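Local coordinates for photosystem II assembly protein Ycf48 (Thermosynechococcus elongatus, PDB 5OJ5) that probably assists early assembly of photosystem II and replacement of photodamaged D1 protein, and binds the C-terminal extension of the D1 precursor, at residues Phe107-Gly112 with His123-Gly128; Gly69-Gly73 with Ser104-Gln108; Asn152-Glu156 with Thr167-Gly171; Trp113-Pro119 with Ser143-Ala149; Met61-Arg66 with Phe321-Phe327. All blocks are in the same frame, centred on the assembly; numbering follows the deposited sequence.

Contact 1: residues Phe107-Gly112 with His123-Gly128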
# COMPACT_ATOMS: atom_id res chain seq x y z
N PHE A 107 -11.26 5.90 -2.14
CA PHE A 107 -12.70 6.20 -2.14
C PHE A 107 -13.27 6.03 -0.74
O PHE A 107 -12.84 5.18 0.05
CB PHE A 107 -13.45 5.22 -3.06
CG PHE A 107 -13.38 5.63 -4.51
CD1 PHE A 107 -14.42 6.37 -5.09
CD2 PHE A 107 -12.26 5.32 -5.31
CE1 PHE A 107 -14.38 6.78 -6.40
CE2 PHE A 107 -12.22 5.75 -6.66
CZ PHE A 107 -13.28 6.49 -7.18
N GLN A 108 -14.28 6.84 -0.46
CA GLN A 108 -15.19 6.61 0.67
C GLN A 108 -16.58 6.74 0.04
O GLN A 108 -17.02 7.85 -0.31
CB GLN A 108 -14.96 7.62 1.78
CG GLN A 108 -15.93 7.44 2.95
CD GLN A 108 -15.93 6.02 3.46
OE1 GLN A 108 -17.00 5.38 3.54
NE2 GLN A 108 -14.79 5.53 3.83
N GLY A 109 -17.22 5.61 -0.20
CA GLY A 109 -18.42 5.64 -1.04
C GLY A 109 -18.10 6.17 -2.42
O GLY A 109 -17.04 5.88 -2.99
N ASN A 110 -18.99 7.00 -2.98
CA ASN A 110 -18.80 7.51 -4.33
C ASN A 110 -17.79 8.65 -4.41
O ASN A 110 -17.51 9.11 -5.53
CB ASN A 110 -20.13 7.95 -4.95
CG ASN A 110 -20.74 6.88 -5.90
OD1 ASN A 110 -20.19 5.82 -6.13
ND2 ASN A 110 -21.87 7.21 -6.47
N GLU A 111 -17.26 9.14 -3.28
CA GLU A 111 -16.26 10.20 -3.32
C GLU A 111 -14.87 9.58 -3.41
O GLU A 111 -14.50 8.78 -2.56
CB GLU A 111 -16.34 11.10 -2.10
CG GLU A 111 -15.43 12.27 -2.31
CD GLU A 111 -15.63 13.38 -1.29
OE1 GLU A 111 -16.05 13.13 -0.12
OE2 GLU A 111 -15.42 14.60 -1.68
N GLY A 112 -14.12 9.95 -4.45
CA GLY A 112 -12.81 9.39 -4.67
C GLY A 112 -11.79 10.45 -5.02
O GLY A 112 -12.10 11.52 -5.53
N HIS A 123 -10.40 14.25 -8.52
CA HIS A 123 -11.49 14.08 -7.58
C HIS A 123 -12.75 13.70 -8.33
O HIS A 123 -13.04 14.21 -9.42
CB HIS A 123 -11.66 15.39 -6.80
CG HIS A 123 -12.77 15.40 -5.79
ND1 HIS A 123 -13.83 16.26 -5.87
CD2 HIS A 123 -12.95 14.70 -4.65
CE1 HIS A 123 -14.62 16.10 -4.83
NE2 HIS A 123 -14.12 15.14 -4.08
N THR A 124 -13.56 12.88 -7.69
CA THR A 124 -14.88 12.48 -8.19
C THR A 124 -15.85 12.44 -7.03
O THR A 124 -15.49 12.08 -5.90
CB THR A 124 -14.81 11.08 -8.89
OG1 THR A 124 -16.10 10.76 -9.41
CG2 THR A 124 -14.41 9.96 -7.96
N THR A 125 -17.11 12.73 -7.33
CA THR A 125 -18.19 12.53 -6.38
C THR A 125 -19.21 11.53 -6.87
O THR A 125 -20.22 11.33 -6.19
CB THR A 125 -18.87 13.85 -6.02
OG1 THR A 125 -19.38 14.41 -7.22
CG2 THR A 125 -17.91 14.78 -5.35
N ASP A 126 -18.99 10.90 -8.01
CA ASP A 126 -19.99 9.99 -8.58
C ASP A 126 -19.39 8.63 -8.89
O ASP A 126 -19.84 7.94 -9.81
CB ASP A 126 -20.67 10.61 -9.82
CG ASP A 126 -19.71 10.91 -10.95
OD1 ASP A 126 -18.54 10.50 -10.87
OD2 ASP A 126 -20.15 11.54 -11.95
N GLY A 127 -18.44 8.19 -8.07
CA GLY A 127 -17.90 6.87 -8.27
C GLY A 127 -16.96 6.78 -9.45
O GLY A 127 -16.76 5.68 -10.00
N GLY A 128 -16.37 7.90 -9.87
CA GLY A 128 -15.45 7.90 -10.97
C GLY A 128 -16.09 7.95 -12.34
O GLY A 128 -15.39 7.79 -13.34
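E111 and H123 form a histidine-carboxylate hydrogen bond beside an Asp-box turn, the S/T-X-D-X-G-X-T-W-like motif that runs here from T124 to W131 on one blade of the seven-bladed beta-propeller. H123 NE2 donates to E111 OE2 over 2.8 Å, with an N-H...O angle of 165°. The oxygen lies only 4° out of the imidazole plane and receives the proton on its anti lone pair, away from OE1. A chi1 of -171° swings the extended glutamate away from its own backbone N and carries the carboxylate to the ring edge, while OE1 is taken by the backbone N of G153 in the next blade. A negative charge here would be expected to favour a protonated imidazole.

Next to this pair the hairpin of strands 111-117 and 120-124 is closed by two backbone bonds between G112 and T124, N to O in both directions. Beyond it the chain folds into the Asp-box turn. T124 OG1 is the hub: it accepts from G128 N at 2.9 Å and from D126 N at 3.2 Å, the latter defining an ST turn, and it is also bonded to S130 O. D126 in turn reaches S130 OG. The turn is tied back to the type II' turn of Q108-E111 by G127 N, which donates to N110 O at 2.9 Å on an in-plane lone pair. Packing completes the join. G112 CA lies 3.4 Å above one face of the F107 ring, toward its rim, and the methyl T124 CG2 approaches F107 CE1 to 3.5 Å.

Contact 2: residues Gly69-Gly73 with Ser104-Gln108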
# COMPACT_ATOMS: atom_id res chain seq x y z
N GLY A 69 -14.77 -0.71 -8.18
CA GLY A 69 -13.52 -0.17 -7.69
C GLY A 69 -12.63 0.31 -8.80
O GLY A 69 -12.94 0.19 -10.00
N TRP A 70 -11.50 0.89 -8.40
CA TRP A 70 -10.55 1.55 -9.29
C TRP A 70 -9.13 1.19 -8.90
O TRP A 70 -8.82 1.04 -7.70
CB TRP A 70 -10.73 3.09 -9.20
CG TRP A 70 -12.01 3.58 -9.80
CD1 TRP A 70 -13.23 3.63 -9.20
CD2 TRP A 70 -12.19 4.06 -11.12
NE1 TRP A 70 -14.18 4.09 -10.10
CE2 TRP A 70 -13.55 4.40 -11.27
CE3 TRP A 70 -11.33 4.26 -12.20
CZ2 TRP A 70 -14.08 4.93 -12.46
CZ3 TRP A 70 -11.88 4.83 -13.37
CH2 TRP A 70 -13.22 5.15 -13.47
N LEU A 71 -8.26 1.13 -9.90
CA LEU A 71 -6.83 0.99 -9.66
C LEU A 71 -6.10 2.05 -10.49
O LEU A 71 -6.62 2.56 -11.49
CB LEU A 71 -6.33 -0.42 -9.92
CG LEU A 71 -6.46 -1.02 -11.34
CD1 LEU A 71 -5.39 -0.44 -12.29
CD2 LEU A 71 -6.36 -2.54 -11.29
N VAL A 72 -4.89 2.37 -10.02
CA VAL A 72 -4.10 3.43 -10.63
C VAL A 72 -2.63 3.00 -10.67
O VAL A 72 -2.18 2.19 -9.85
CB VAL A 72 -4.22 4.79 -9.90
CG1 VAL A 72 -5.65 5.25 -9.87
CG2 VAL A 72 -3.65 4.72 -8.48
N GLY A 73 -1.86 3.62 -11.57
CA GLY A 73 -0.43 3.38 -11.57
C GLY A 73 0.32 4.31 -12.47
O GLY A 73 -0.06 5.46 -12.72
N SER A 104 -1.62 6.94 -5.57
CA SER A 104 -2.58 6.68 -4.51
C SER A 104 -3.97 6.96 -5.04
O SER A 104 -4.19 7.97 -5.70
CB SER A 104 -2.24 7.56 -3.32
OG SER A 104 -3.14 7.47 -2.24
N VAL A 105 -4.92 6.07 -4.70
CA VAL A 105 -6.33 6.28 -4.98
C VAL A 105 -7.09 5.90 -3.73
O VAL A 105 -6.76 4.91 -3.06
CB VAL A 105 -6.82 5.48 -6.21
CG1 VAL A 105 -6.56 3.95 -6.07
CG2 VAL A 105 -8.29 5.75 -6.53
N SER A 106 -8.13 6.67 -3.40
CA SER A 106 -8.91 6.38 -2.19
C SER A 106 -10.34 6.82 -2.39
O SER A 106 -10.58 7.99 -2.70
CB SER A 106 -8.30 7.10 -1.01
OG SER A 106 -9.02 6.88 0.19
N PHE A 107 -11.26 5.90 -2.14
CA PHE A 107 -12.70 6.20 -2.14
C PHE A 107 -13.27 6.03 -0.74
O PHE A 107 -12.84 5.18 0.05
CB PHE A 107 -13.45 5.22 -3.06
CG PHE A 107 -13.38 5.63 -4.51
CD1 PHE A 107 -14.42 6.37 -5.09
CD2 PHE A 107 -12.26 5.32 -5.31
CE1 PHE A 107 -14.38 6.78 -6.40
CE2 PHE A 107 -12.22 5.75 -6.66
CZ PHE A 107 -13.28 6.49 -7.18
N GLN A 108 -14.28 6.84 -0.46
CA GLN A 108 -15.19 6.61 0.67
C GLN A 108 -16.58 6.74 0.04
O GLN A 108 -17.02 7.85 -0.31
CB GLN A 108 -14.96 7.62 1.78
CG GLN A 108 -15.93 7.44 2.95
CD GLN A 108 -15.93 6.02 3.46
OE1 GLN A 108 -17.00 5.38 3.54
NE2 GLN A 108 -14.79 5.53 3.83
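Packing between successive blades of the beta-propeller brings W70 and V72 of strand 69-73 against V105 and F107, in residues 104-108 of strand 101-108. The first strand is second in its four-stranded sheet, and the other is the first strand of the next sheet. The two run nearly antiparallel, at 164°, but their axes approach only to 6.9 Å. No hydrogen bond crosses between these segments, so the contact is made by side chains from two facing sheets.

The aromatic half is W70 with F107. Their planes are 16° from parallel, yet the five-membered ring and the phenyl ring have centroids 4.9 Å apart and are strongly offset, with little overlap. The pyrrole corner makes the approach: W70 CD1 is 3.5 Å from F107 CE2. A chi1 of -69° places W70 CG beside its backbone N, and from there the CD1 corner meets the phenyl ring. In the aliphatic half, V72 and V105 meet obliquely through their branches. V72 CG1 touches V105 CB at 3.8 Å, while V72 CG2 lies 3.9 Å from V105 CG1. The latter methyl also comes within 4.0 Å of W70 O and so spans the two halves.

W70 NE1 is satisfied from outside by G127 O of the Asp-box turn. Separately, W131 meets the indole edge-to-face. Strand 58-63 flanks the pair, with S62 OG taking F107 N and D60 taking V105 N; V72 and V105 both rest on I114 of strand 111-117, and S104 OG and S106 OG turn to strand 144-151.

Contact 3: residues Asn152-Glu156 with Thr167-Gly171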
# COMPACT_ATOMS: atom_id res chain seq x y z
N ASN A 152 -17.62 12.76 2.65
CA ASN A 152 -18.35 13.99 2.87
C ASN A 152 -17.49 15.21 2.73
O ASN A 152 -17.64 16.15 3.53
CB ASN A 152 -19.06 13.95 4.23
CG ASN A 152 -20.10 12.84 4.29
OD1 ASN A 152 -21.12 12.93 3.62
ND2 ASN A 152 -19.84 11.80 5.06
N GLY A 153 -16.60 15.23 1.72
CA GLY A 153 -15.81 16.39 1.43
C GLY A 153 -14.47 16.47 2.13
O GLY A 153 -13.71 17.43 1.89
N SER A 154 -14.15 15.52 3.00
CA SER A 154 -12.90 15.57 3.74
C SER A 154 -11.90 14.55 3.21
O SER A 154 -12.26 13.44 2.79
CB SER A 154 -13.18 15.29 5.22
OG SER A 154 -13.81 16.40 5.88
N ALA A 155 -10.62 14.92 3.29
CA ALA A 155 -9.55 14.01 2.88
C ALA A 155 -8.26 14.48 3.53
O ALA A 155 -8.12 15.65 3.91
CB ALA A 155 -9.39 13.97 1.37
N GLU A 156 -7.31 13.57 3.65
CA GLU A 156 -5.96 13.90 4.09
C GLU A 156 -4.96 13.47 3.05
O GLU A 156 -5.12 12.46 2.39
CB GLU A 156 -5.66 13.30 5.38
CG GLU A 156 -5.86 11.95 5.61
CD GLU A 156 -5.87 11.66 7.11
OE1 GLU A 156 -5.27 10.66 7.50
OE2 GLU A 156 -6.43 12.44 7.94
N THR A 167 -8.18 18.56 4.00
CA THR A 167 -9.27 19.39 3.49
C THR A 167 -10.57 18.91 4.13
O THR A 167 -10.75 17.71 4.39
CB THR A 167 -9.39 19.33 1.94
OG1 THR A 167 -10.34 20.29 1.48
CG2 THR A 167 -9.81 17.96 1.44
N LYS A 168 -11.48 19.87 4.30
CA LYS A 168 -12.85 19.59 4.72
C LYS A 168 -13.84 20.10 3.70
O LYS A 168 -15.05 20.01 3.93
CB LYS A 168 -13.11 20.21 6.08
CG LYS A 168 -12.23 19.65 7.16
CD LYS A 168 -12.47 20.42 8.48
CE LYS A 168 -11.61 19.93 9.61
NZ LYS A 168 -11.83 20.77 10.83
N ASP A 169 -13.37 20.70 2.60
CA ASP A 169 -14.27 21.35 1.64
C ASP A 169 -13.96 20.88 0.23
O ASP A 169 -13.91 21.66 -0.73
CB ASP A 169 -14.28 22.87 1.77
CG ASP A 169 -12.92 23.53 1.51
OD1 ASP A 169 -11.91 22.86 1.29
OD2 ASP A 169 -12.91 24.79 1.53
N SER A 170 -13.75 19.58 0.08
CA SER A 170 -13.63 18.95 -1.23
C SER A 170 -12.42 19.46 -2.00
O SER A 170 -12.41 19.47 -3.22
CB SER A 170 -14.92 19.04 -2.05
OG SER A 170 -15.97 18.41 -1.38
N GLY A 171 -11.37 19.83 -1.28
CA GLY A 171 -10.10 20.19 -1.87
C GLY A 171 -9.96 21.65 -2.24
O GLY A 171 -8.92 22.01 -2.79
O HOH W 1 -16.03 17.68 5.01
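A155 and T167 pair through two backbone hydrogen bonds, A155 N to T167 O at 3.0 Å and T167 N to A155 O at 2.9 Å, an antiparallel hydrogen-bonded pair on one propeller blade. T167 opens an Asp-box-like turn, T-K-D-S-G-K-N-W, that begins where strand 164-167 ends. On the face of this pair T167 CG2 sits 4.0 Å from A155 CB, and both residues also rest on W113 of the preceding blade. A third bond, S170 N to G153 O at 2.8 Å, lies in the carbonyl plane on a lone pair and ties the turn to the start of strand 154-159.

T167 OG1 braces the turn from inside. With OG1 anti to the backbone N (chi1 -172°), the hydroxyl oxygen faces back into the loop and accepts from G171 N at 3.0 Å and from D169 N at 3.3 Å, the second being an ST turn. N173 supplies the next shell: its backbone O is hydrogen-bonded to T167 OG1 and its side-chain ND2 to D169 OD2. On the other side, G153 takes up a positive phi of 91°, and S170 OG reaches G153 CA at 3.5 Å, close against the bare glycine.

Between the two segments S154 adds a solvent link. Its OG donates to a water that passes its own protons to the backbone carbonyls of N152 and K168, with all three bonds 2.7 Å long: S154 OG, N152 O and K168 O hold one oxygen.

Contact 4: residues Trp113-Pro119 with Ser143-Ala149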
# COMPACT_ATOMS: atom_id res chain seq x y z
N TRP A 113 -10.54 10.08 -4.76
CA TRP A 113 -9.41 10.97 -4.95
C TRP A 113 -8.24 10.17 -5.52
O TRP A 113 -8.03 9.02 -5.13
CB TRP A 113 -8.94 11.54 -3.60
CG TRP A 113 -9.99 12.20 -2.77
CD1 TRP A 113 -10.95 11.58 -2.03
CD2 TRP A 113 -10.19 13.60 -2.60
NE1 TRP A 113 -11.74 12.52 -1.38
CE2 TRP A 113 -11.28 13.76 -1.71
CE3 TRP A 113 -9.52 14.73 -3.07
CZ2 TRP A 113 -11.72 15.03 -1.30
CZ3 TRP A 113 -9.97 15.99 -2.68
CH2 TRP A 113 -11.04 16.11 -1.80
N ILE A 114 -7.48 10.79 -6.42
CA ILE A 114 -6.23 10.23 -6.93
C ILE A 114 -5.17 11.32 -6.79
O ILE A 114 -5.44 12.48 -7.11
CB ILE A 114 -6.35 9.84 -8.41
CG1 ILE A 114 -7.38 8.72 -8.58
CG2 ILE A 114 -4.99 9.41 -8.97
CD1 ILE A 114 -7.80 8.51 -10.04
N VAL A 115 -3.97 10.94 -6.35
CA VAL A 115 -2.85 11.88 -6.40
C VAL A 115 -1.65 11.23 -7.05
O VAL A 115 -1.48 10.01 -7.05
CB VAL A 115 -2.49 12.47 -5.03
CG1 VAL A 115 -3.64 13.26 -4.46
CG2 VAL A 115 -2.03 11.38 -4.03
N GLY A 116 -0.76 12.08 -7.55
CA GLY A 116 0.43 11.58 -8.19
C GLY A 116 1.49 12.63 -8.37
O GLY A 116 1.37 13.78 -7.90
N GLU A 117 2.54 12.20 -9.05
CA GLU A 117 3.74 13.01 -9.31
C GLU A 117 4.08 12.96 -10.80
O GLU A 117 3.96 11.90 -11.40
CB GLU A 117 4.92 12.50 -8.49
CG GLU A 117 5.31 11.12 -8.75
CD GLU A 117 6.40 10.69 -7.80
OE1 GLU A 117 7.57 10.72 -8.22
OE2 GLU A 117 6.05 10.32 -6.64
N PRO A 118 4.48 14.09 -11.42
CA PRO A 118 4.53 15.42 -10.84
C PRO A 118 3.14 15.84 -10.36
O PRO A 118 2.13 15.22 -10.74
CB PRO A 118 5.05 16.29 -12.01
CG PRO A 118 4.62 15.57 -13.19
CD PRO A 118 4.77 14.11 -12.86
N PRO A 119 3.07 16.87 -9.51
CA PRO A 119 1.87 17.07 -8.70
C PRO A 119 0.60 17.07 -9.50
O PRO A 119 0.41 17.87 -10.43
CB PRO A 119 2.16 18.42 -8.02
CG PRO A 119 3.66 18.42 -7.88
CD PRO A 119 4.18 17.78 -9.14
N SER A 143 5.86 16.30 -3.77
CA SER A 143 4.71 15.89 -4.54
C SER A 143 3.82 14.98 -3.72
O SER A 143 4.28 14.32 -2.78
CB SER A 143 5.17 15.12 -5.78
OG SER A 143 6.19 14.22 -5.40
N PRO A 144 2.55 14.89 -4.07
CA PRO A 144 1.66 13.99 -3.33
C PRO A 144 2.10 12.54 -3.39
O PRO A 144 2.46 12.03 -4.45
CB PRO A 144 0.33 14.14 -4.08
CG PRO A 144 0.43 15.44 -4.73
CD PRO A 144 1.83 15.62 -5.13
N ARG A 145 2.05 11.89 -2.24
CA ARG A 145 2.37 10.48 -2.10
C ARG A 145 1.16 9.64 -1.75
O ARG A 145 1.06 8.50 -2.18
CB ARG A 145 3.49 10.32 -1.03
CG ARG A 145 3.83 8.88 -0.70
CD ARG A 145 4.44 8.18 -1.82
NE ARG A 145 4.98 6.92 -1.37
CZ ARG A 145 6.18 6.77 -0.79
NH1 ARG A 145 6.99 7.79 -0.72
NH2 ARG A 145 6.62 5.60 -0.37
N LEU A 146 0.27 10.17 -0.89
CA LEU A 146 -0.84 9.38 -0.37
C LEU A 146 -2.02 10.32 -0.22
O LEU A 146 -1.86 11.45 0.25
CB LEU A 146 -0.45 8.76 0.99
CG LEU A 146 -1.54 7.94 1.68
CD1 LEU A 146 -0.86 6.90 2.54
CD2 LEU A 146 -2.43 8.77 2.59
N ILE A 147 -3.21 9.84 -0.55
CA ILE A 147 -4.45 10.53 -0.21
C ILE A 147 -5.36 9.52 0.44
O ILE A 147 -5.39 8.34 0.07
CB ILE A 147 -5.09 11.18 -1.45
CG1 ILE A 147 -6.25 12.11 -1.07
CG2 ILE A 147 -5.49 10.19 -2.51
CD1 ILE A 147 -6.33 13.35 -1.64
N LYS A 148 -6.09 9.98 1.46
CA LYS A 148 -7.07 9.16 2.16
C LYS A 148 -8.40 9.90 2.16
O LYS A 148 -8.50 11.00 2.73
CB LYS A 148 -6.60 8.84 3.58
CG LYS A 148 -7.64 8.07 4.35
CD LYS A 148 -7.80 6.64 3.83
CE LYS A 148 -8.72 5.79 4.61
NZ LYS A 148 -8.83 4.42 3.96
N ALA A 149 -9.41 9.27 1.57
CA ALA A 149 -10.76 9.82 1.56
C ALA A 149 -11.39 9.60 2.92
O ALA A 149 -11.40 8.47 3.42
CB ALA A 149 -11.61 9.09 0.52
O HOH W 2 5.37 11.50 -4.51
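Strands 113-117 and 144-149 run close to antiparallel, at 163°, with axes 5.5 Å apart, and no hydrogen bond passes between these two segments, which belong to adjacent propeller blades and meet through side chains. A classic beta bulge at R145 and L146 interrupts the second strand.

W113, V115, P144 and I147 carry the packing. I147 comes obliquely against W113, the two side chains crossing at about a right angle: its CD1 is 3.7 Å from W113 CB and 3.8 Å from W113 CE3. A chi1 of -170° and a chi2 of 134°, off a staggered value, turn the terminal methyl to the indole, and it also meets V115 CG1 at 3.9 Å. A149 CB closes the other end, 3.6 Å from W113 CD1. V115 presses on the proline ring, and V115 CB to P144 CB, 3.4 Å, is tighter than usual for carbons.

At the far end N103 ND2 bonds both P144 O and E117 OE2, linking the two strands through strand 101-108, the first of the blade that holds 113-117. P119, beyond a cis peptide before P118, sets its CB 4.0 Å from P144 CD, and the same P144 CD lies 3.4 Å from G116 O.

Contact 5: residues Met61-Arg66 with Phe321-Phe327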
# COMPACT_ATOMS: atom_id res chain seq x y z
N MET A 61 -5.08 0.72 -5.30
CA MET A 61 -6.42 0.26 -5.62
C MET A 61 -7.34 0.66 -4.48
O MET A 61 -6.95 0.58 -3.33
CB MET A 61 -6.38 -1.26 -5.85
CG MET A 61 -7.71 -1.91 -6.20
SD MET A 61 -7.68 -3.71 -6.25
CE MET A 61 -6.51 -4.02 -7.56
N SER A 62 -8.58 1.01 -4.82
CA SER A 62 -9.59 1.32 -3.80
C SER A 62 -10.98 1.01 -4.34
O SER A 62 -11.23 1.19 -5.54
CB SER A 62 -9.47 2.80 -3.38
OG SER A 62 -10.34 3.11 -2.30
N PHE A 63 -11.86 0.55 -3.46
CA PHE A 63 -13.21 0.18 -3.83
C PHE A 63 -14.25 1.15 -3.28
O PHE A 63 -14.17 1.61 -2.13
CB PHE A 63 -13.52 -1.25 -3.37
CG PHE A 63 -13.03 -2.29 -4.34
CD1 PHE A 63 -13.87 -2.85 -5.29
CD2 PHE A 63 -11.71 -2.67 -4.35
CE1 PHE A 63 -13.41 -3.76 -6.22
CE2 PHE A 63 -11.24 -3.59 -5.31
CZ PHE A 63 -12.09 -4.12 -6.24
N ILE A 64 -15.25 1.43 -4.10
CA ILE A 64 -16.46 2.12 -3.66
C ILE A 64 -17.32 1.21 -2.81
O ILE A 64 -17.84 1.60 -1.77
CB ILE A 64 -17.24 2.57 -4.91
CG1 ILE A 64 -16.44 3.65 -5.64
CG2 ILE A 64 -18.65 3.05 -4.54
CD1 ILE A 64 -16.53 3.76 -7.08
N ASP A 65 -17.51 -0.02 -3.28
CA ASP A 65 -18.33 -1.01 -2.61
C ASP A 65 -17.72 -2.37 -2.97
O ASP A 65 -16.59 -2.44 -3.46
CB ASP A 65 -19.81 -0.84 -2.96
CG ASP A 65 -20.08 -0.98 -4.44
OD1 ASP A 65 -19.40 -1.73 -5.13
OD2 ASP A 65 -21.06 -0.41 -4.93
N ARG A 66 -18.43 -3.45 -2.68
CA ARG A 66 -17.83 -4.76 -2.90
C ARG A 66 -17.50 -5.01 -4.38
O ARG A 66 -16.59 -5.77 -4.70
CB ARG A 66 -18.82 -5.82 -2.41
CG ARG A 66 -18.54 -7.24 -2.85
CD ARG A 66 -19.18 -8.24 -1.92
NE ARG A 66 -18.60 -9.59 -2.01
CZ ARG A 66 -17.60 -10.06 -1.26
NH1 ARG A 66 -16.99 -9.29 -0.35
NH2 ARG A 66 -17.21 -11.31 -1.43
N PHE A 321 -9.46 -5.86 1.20
CA PHE A 321 -10.64 -5.03 1.39
C PHE A 321 -11.63 -5.63 2.37
O PHE A 321 -12.38 -4.89 3.02
CB PHE A 321 -11.29 -4.74 0.03
CG PHE A 321 -10.38 -3.94 -0.83
CD1 PHE A 321 -10.30 -2.56 -0.64
CD2 PHE A 321 -9.55 -4.53 -1.76
CE1 PHE A 321 -9.40 -1.80 -1.35
CE2 PHE A 321 -8.62 -3.74 -2.49
CZ PHE A 321 -8.57 -2.38 -2.28
N SER A 322 -11.58 -6.92 2.53
CA SER A 322 -12.36 -7.64 3.53
C SER A 322 -11.73 -9.02 3.62
O SER A 322 -10.85 -9.34 2.83
CB SER A 322 -13.80 -7.77 3.06
OG SER A 322 -13.92 -8.75 2.06
N PRO A 323 -12.19 -9.89 4.52
CA PRO A 323 -11.61 -11.24 4.56
C PRO A 323 -11.83 -12.07 3.32
O PRO A 323 -11.17 -13.10 3.19
CB PRO A 323 -12.25 -11.87 5.80
CG PRO A 323 -12.45 -10.70 6.71
CD PRO A 323 -12.93 -9.60 5.76
N ASP A 324 -12.72 -11.72 2.40
CA ASP A 324 -12.78 -12.52 1.18
C ASP A 324 -12.57 -11.68 -0.08
O ASP A 324 -12.98 -12.09 -1.17
CB ASP A 324 -14.05 -13.37 1.08
CG ASP A 324 -15.24 -12.55 0.72
OD1 ASP A 324 -15.19 -11.33 0.96
OD2 ASP A 324 -16.23 -13.12 0.25
N GLN A 325 -11.91 -10.53 0.04
CA GLN A 325 -11.60 -9.75 -1.16
C GLN A 325 -10.24 -9.12 -0.96
O GLN A 325 -10.03 -8.35 -0.00
CB GLN A 325 -12.63 -8.68 -1.40
CG GLN A 325 -12.42 -7.94 -2.70
CD GLN A 325 -13.48 -6.90 -2.96
OE1 GLN A 325 -13.98 -6.29 -2.04
NE2 GLN A 325 -13.83 -6.71 -4.22
N GLY A 326 -9.31 -9.42 -1.86
CA GLY A 326 -7.96 -8.91 -1.73
C GLY A 326 -7.18 -9.08 -3.00
O GLY A 326 -7.53 -9.90 -3.86
N PHE A 327 -6.12 -8.30 -3.12
CA PHE A 327 -5.32 -8.22 -4.32
C PHE A 327 -3.87 -8.05 -3.95
O PHE A 327 -3.52 -7.42 -2.94
CB PHE A 327 -5.76 -7.05 -5.20
CG PHE A 327 -7.12 -7.21 -5.71
CD1 PHE A 327 -7.38 -7.83 -6.90
CD2 PHE A 327 -8.19 -6.77 -4.90
CE1 PHE A 327 -8.72 -8.00 -7.28
CE2 PHE A 327 -9.48 -6.93 -5.28
CZ PHE A 327 -9.73 -7.53 -6.43
O HOH W 3 -14.70 -3.68 -1.48
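F63 turns its edge to the face of F321, with F63 CD2 over the centre of that ring, 3.6 Å above its plane; the planes are 66° apart and the centroids 4.8 Å, a T-shaped pair. At the edge of the F321 ring, in plane, sits the carbonyl O of M61. One face of F63 is met by Q325 NE2, again 3.6 Å above the plane but offset toward the rim. F327 lies nearly parallel to F63 but displaced, centroids 5.9 Å apart. Over one face of F327 comes M61 SD, 3.7 Å from its centroid, a Met-aromatic contact in one of two deposited conformers of M61, so not necessarily fully populated, with the bend at M61 chi3 laying CE over the same face.

These rings sit where the propeller closes: strand 58-63 starts the first complete blade in the chain, while 325-329 belongs to the blade made of three C-terminal strands and the N-terminal strand 47-51. Q325 donates through NE2 to R66 O at 3.0 Å and to G84 O. Its OE1 accepts a hydrogen bond from a water that also donates to D65 O. At the rim R66, extended from CG to NE, grips D324 end-on, NH1 to OD1 at 3.0 Å and NH2 to OD2 at 2.7 Å; D324 has a second conformer, so this salt bridge may be only partly occupied.

Contacts 1 and 3 each close a turn inside one blade, contacts 2 and 4 join successive blades; all four lie on the same side of the chain's centre, whereas contact 5 closes the ring between the chain's ends and encloses the others in sequence. Contacts 1 and 2 share F107 and lie about 9 Å apart between centres, touching where G127 O meets W70 NE1 at 3.0 Å. Contacts 2 and 4 (centres about 10 Å) are joined by S104 OG to I147 N, 2.9 Å, and contacts 1 and 3 by E111 OE1 to G153 N, 2.8 Å. F107 N to S62 OG ties contacts 1 and 2 to contact 5. None of these segments includes the Arg-rich patch at 202-226.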